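Local coordinates for protein tRNA-splicing endonuclease (Sulfolobus tokodaii, PDB 2CV8) that probably removes introns from precursor tRNAs, cutting at both splice sites to leave 2',3'-cyclic phosphate and 5'-hydroxyl ends, at residues 21-29 / 94-105. Residues are numbered along the deposited sequence; the frame is centred on the assembly and turned at random.
Sequences IYKMGYYGK and YEDLREKGYVVR
The interface between the N-terminal and catalytic domains of this archaeal tRNA-intron endonuclease illustrates how two arginines can join one domain to another, R98 by stacking on the ring of Y27 and R105 by bonding to the main-chain carbonyls of Y26 and G28. R98, from helix 87-99, and R105, from edge strand 103-106, both reach the turn that follows helix 15-25, where Y26 leaves helical geometry with positive phi. The R98 guanidinium lies flat over one face of the Y27 ring, a cation-pi stack with CZ 3.8 Å from the ring centroid and planes 24° apart. A bend of the R98 chain at chi2 (79°) accompanies this placing of the guanidinium between the Y27 ring and V103 CA, which sits over the centre of its opposite face. The Y94 hydroxyl approaches the same ring obliquely, OH 3.3 Å from Y27 CE2, while helix 50-58 packs against Y27 through Y55 and L56. V103 CG1 meets Y26 CB at 3.8 Å. R105 lies near Y117, a predicted active-site residue, and bends at chi2 and chi3, which brings its guanidinium edge to the turn. R105 NE and NH2 both make weak hydrogen bonds to Y26 O, and R105 NH1 adds a weak one to G28 O. The straightest bond runs from R105 NH2 to G28 O, 2.7 Å long at 168°, with the oxygen almost in the guanidinium plane.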
loop_
_atom_site.group_PDB
_atom_site.type_symbol
_atom_site.label_atom_id
_atom_site.label_comp_id
_atom_site.label_asym_id
_atom_site.label_seq_id
_atom_site.Cartn_x
_atom_site.Cartn_y
_atom_site.Cartn_z
ATOM N N ILE B 21 35.114 3.468 -1.925
ATOM C CA ILE B 21 33.786 3.812 -1.435
ATOM C C ILE B 21 32.728 2.922 -2.097
ATOM O O ILE B 21 31.728 2.553 -1.480
ATOM C CB ILE B 21 33.464 5.296 -1.730
ATOM C CG1 ILE B 21 34.474 6.199 -1.006
ATOM C CG2 ILE B 21 32.046 5.623 -1.282
ATOM C CD1 ILE B 21 34.393 7.668 -1.361
ATOM N N TYR B 22 32.961 2.573 -3.356
ATOM C CA TYR B 22 32.028 1.741 -4.093
ATOM C C TYR B 22 32.164 0.302 -3.634
ATOM O O TYR B 22 31.174 -0.413 -3.507
ATOM C CB TYR B 22 32.308 1.833 -5.592
ATOM C CG TYR B 22 31.263 1.152 -6.436
ATOM C CD1 TYR B 22 29.994 1.714 -6.603
ATOM C CD2 TYR B 22 31.530 -0.068 -7.053
ATOM C CE1 TYR B 22 29.018 1.078 -7.368
ATOM C CE2 TYR B 22 30.557 -0.715 -7.817
ATOM C CZ TYR B 22 29.307 -0.136 -7.973
ATOM O OH TYR B 22 28.363 -0.773 -8.745
ATOM N N LYS B 23 33.398 -0.127 -3.395
ATOM C CA LYS B 23 33.629 -1.492 -2.940
ATOM C C LYS B 23 32.946 -1.713 -1.595
ATOM O O LYS B 23 32.328 -2.755 -1.374
ATOM C CB LYS B 23 35.131 -1.778 -2.813
ATOM C CG LYS B 23 35.729 -2.497 -4.015
ATOM C CD LYS B 23 37.165 -2.934 -3.762
ATOM C CE LYS B 23 37.670 -3.834 -4.881
ATOM N NZ LYS B 23 37.643 -3.170 -6.217
HETATM N N MSE B 24 33.057 -0.721 -0.710
HETATM C CA MSE B 24 32.454 -0.791 0.618
HETATM C C MSE B 24 31.097 -1.498 0.598
HETATM O O MSE B 24 30.846 -2.403 1.393
HETATM C CB MSE B 24 32.283 0.617 1.204
HETATM C CG MSE B 24 33.577 1.322 1.599
HETATM SE SE MSE B 24 33.266 3.091 2.380
HETATM C CE MSE B 24 32.117 2.510 3.829
ATOM N N GLY B 25 30.223 -1.084 -0.313
ATOM C CA GLY B 25 28.915 -1.698 -0.390
ATOM C C GLY B 25 28.037 -1.154 -1.495
ATOM O O GLY B 25 26.850 -0.951 -1.302
ATOM N N TYR B 26 28.616 -0.933 -2.665
ATOM C CA TYR B 26 27.863 -0.414 -3.801
ATOM C C TYR B 26 27.209 0.936 -3.522
ATOM O O TYR B 26 25.988 1.071 -3.554
ATOM C CB TYR B 26 26.796 -1.422 -4.238
ATOM C CG TYR B 26 27.364 -2.777 -4.604
ATOM C CD1 TYR B 26 27.558 -3.760 -3.633
ATOM C CD2 TYR B 26 27.717 -3.073 -5.925
ATOM C CE1 TYR B 26 28.086 -5.008 -3.962
ATOM C CE2 TYR B 26 28.249 -4.320 -6.268
ATOM C CZ TYR B 26 28.428 -5.284 -5.279
ATOM O OH TYR B 26 28.928 -6.528 -5.608
ATOM N N TYR B 27 28.039 1.932 -3.237
ATOM C CA TYR B 27 27.559 3.276 -2.991
ATOM C C TYR B 27 27.838 4.118 -4.236
ATOM O O TYR B 27 28.825 3.890 -4.941
ATOM C CB TYR B 27 28.285 3.908 -1.800
ATOM C CG TYR B 27 27.942 3.311 -0.456
ATOM C CD1 TYR B 27 28.583 2.166 0.005
ATOM C CD2 TYR B 27 26.975 3.896 0.356
ATOM C CE1 TYR B 27 28.270 1.625 1.245
ATOM C CE2 TYR B 27 26.648 3.358 1.594
ATOM C CZ TYR B 27 27.299 2.229 2.032
ATOM O OH TYR B 27 26.971 1.709 3.260
ATOM N N GLY B 28 26.972 5.089 -4.501
ATOM C CA GLY B 28 27.160 5.959 -5.644
ATOM C C GLY B 28 27.179 5.289 -7.004
ATOM O O GLY B 28 27.123 4.062 -7.124
ATOM N N LYS B 29 27.267 6.124 -8.036
ATOM C CA LYS B 29 27.293 5.676 -9.419
ATOM C C LYS B 29 28.408 6.391 -10.172
ATOM O O LYS B 29 28.564 7.601 -10.064
ATOM C CB LYS B 29 25.949 5.987 -10.070
ATOM C CG LYS B 29 25.842 5.597 -11.534
ATOM C CD LYS B 29 24.471 5.964 -12.094
ATOM C CE LYS B 29 24.381 5.678 -13.585
ATOM N NZ LYS B 29 25.343 6.496 -14.375
ATOM N N TYR B 94 16.554 4.907 4.054
ATOM C CA TYR B 94 17.868 4.553 3.532
ATOM C C TYR B 94 18.743 4.034 4.655
ATOM O O TYR B 94 19.271 2.918 4.591
ATOM C CB TYR B 94 18.578 5.751 2.911
ATOM C CG TYR B 94 19.916 5.362 2.315
ATOM C CD1 TYR B 94 20.004 4.857 1.027
ATOM C CD2 TYR B 94 21.073 5.440 3.066
ATOM C CE1 TYR B 94 21.214 4.438 0.501
ATOM C CE2 TYR B 94 22.294 5.016 2.556
ATOM C CZ TYR B 94 22.358 4.513 1.273
ATOM O OH TYR B 94 23.554 4.046 0.795
ATOM N N GLU B 95 18.890 4.870 5.678
ATOM C CA GLU B 95 19.707 4.564 6.843
ATOM C C GLU B 95 19.287 3.276 7.545
ATOM O O GLU B 95 20.111 2.390 7.771
ATOM C CB GLU B 95 19.637 5.723 7.827
ATOM C CG GLU B 95 20.475 5.531 9.059
ATOM C CD GLU B 95 20.217 6.612 10.076
ATOM O OE1 GLU B 95 19.062 6.695 10.557
ATOM O OE2 GLU B 95 21.161 7.376 10.386
ATOM N N ASP B 96 18.006 3.187 7.894
ATOM C CA ASP B 96 17.470 2.024 8.585
ATOM C C ASP B 96 17.763 0.753 7.813
ATOM O O ASP B 96 18.227 -0.237 8.376
ATOM C CB ASP B 96 15.963 2.191 8.773
ATOM C CG ASP B 96 15.322 1.042 9.564
ATOM O OD1 ASP B 96 14.701 0.151 8.940
ATOM O OD2 ASP B 96 15.431 1.041 10.810
ATOM N N LEU B 97 17.499 0.779 6.515
ATOM C CA LEU B 97 17.743 -0.387 5.702
ATOM C C LEU B 97 19.226 -0.661 5.577
ATOM O O LEU B 97 19.670 -1.811 5.642
ATOM C CB LEU B 97 17.123 -0.208 4.320
ATOM C CG LEU B 97 15.596 -0.333 4.290
ATOM C CD1 LEU B 97 15.109 -0.353 2.850
ATOM C CD2 LEU B 97 15.175 -1.613 4.997
ATOM N N ARG B 98 19.998 0.399 5.405
ATOM C CA ARG B 98 21.432 0.245 5.265
ATOM C C ARG B 98 22.011 -0.290 6.582
ATOM O O ARG B 98 22.841 -1.200 6.596
ATOM C CB ARG B 98 22.054 1.595 4.917
ATOM C CG ARG B 98 23.317 1.483 4.129
ATOM C CD ARG B 98 23.044 1.206 2.665
ATOM N NE ARG B 98 24.193 0.544 2.052
ATOM C CZ ARG B 98 24.479 0.556 0.755
ATOM N NH1 ARG B 98 23.713 1.201 -0.104
ATOM N NH2 ARG B 98 25.537 -0.093 0.315
ATOM N N GLU B 99 21.540 0.269 7.692
ATOM C CA GLU B 99 22.001 -0.130 9.014
ATOM C C GLU B 99 21.680 -1.590 9.297
ATOM O O GLU B 99 22.364 -2.244 10.083
ATOM C CB GLU B 99 21.364 0.764 10.079
ATOM C CG GLU B 99 22.193 0.883 11.345
ATOM C CD GLU B 99 23.532 1.568 11.120
ATOM O OE1 GLU B 99 24.358 1.591 12.054
ATOM O OE2 GLU B 99 23.762 2.089 10.013
ATOM N N LYS B 100 20.639 -2.097 8.647
ATOM C CA LYS B 100 20.229 -3.487 8.813
ATOM C C LYS B 100 21.019 -4.421 7.908
ATOM O O LYS B 100 20.777 -5.628 7.889
ATOM C CB LYS B 100 18.728 -3.647 8.545
ATOM C CG LYS B 100 17.874 -3.184 9.698
ATOM C CD LYS B 100 16.385 -3.288 9.420
ATOM C CE LYS B 100 15.595 -2.669 10.575
ATOM N NZ LYS B 100 14.138 -2.609 10.305
ATOM N N GLY B 101 21.947 -3.862 7.143
ATOM C CA GLY B 101 22.768 -4.693 6.285
ATOM C C GLY B 101 22.379 -4.873 4.834
ATOM O O GLY B 101 23.081 -5.568 4.103
ATOM N N TYR B 102 21.272 -4.281 4.404
ATOM C CA TYR B 102 20.881 -4.415 3.004
ATOM C C TYR B 102 21.743 -3.458 2.178
ATOM O O TYR B 102 22.331 -2.516 2.711
ATOM C CB TYR B 102 19.407 -4.041 2.790
ATOM C CG TYR B 102 18.386 -4.878 3.529
ATOM C CD1 TYR B 102 18.133 -4.676 4.884
ATOM C CD2 TYR B 102 17.635 -5.852 2.857
ATOM C CE1 TYR B 102 17.154 -5.415 5.553
ATOM C CE2 TYR B 102 16.655 -6.593 3.520
ATOM C CZ TYR B 102 16.415 -6.370 4.867
ATOM O OH TYR B 102 15.432 -7.087 5.530
ATOM N N VAL B 103 21.835 -3.726 0.883
ATOM C CA VAL B 103 22.557 -2.855 -0.023
ATOM C C VAL B 103 21.413 -2.077 -0.678
ATOM O O VAL B 103 20.548 -2.650 -1.335
ATOM C CB VAL B 103 23.353 -3.667 -1.065
ATOM C CG1 VAL B 103 24.054 -2.752 -2.052
ATOM C CG2 VAL B 103 24.385 -4.495 -0.351
ATOM N N VAL B 104 21.399 -0.771 -0.461
ATOM C CA VAL B 104 20.350 0.096 -0.974
ATOM C C VAL B 104 20.761 0.933 -2.176
ATOM O O VAL B 104 21.698 1.720 -2.109
ATOM C CB VAL B 104 19.878 1.047 0.139
ATOM C CG1 VAL B 104 18.699 1.890 -0.340
ATOM C CG2 VAL B 104 19.528 0.237 1.371
ATOM N N ARG B 105 20.037 0.770 -3.274
ATOM C CA ARG B 105 20.313 1.519 -4.488
ATOM C C ARG B 105 19.082 2.332 -4.850
ATOM O O ARG B 105 18.032 2.208 -4.218
ATOM C CB ARG B 105 20.623 0.566 -5.644
ATOM C CG ARG B 105 21.817 -0.352 -5.433
ATOM C CD ARG B 105 22.972 0.031 -6.340
ATOM N NE ARG B 105 23.923 0.912 -5.669
ATOM C CZ ARG B 105 24.709 1.787 -6.295
ATOM N NH1 ARG B 105 24.657 1.911 -7.616
ATOM N NH2 ARG B 105 25.559 2.529 -5.598
#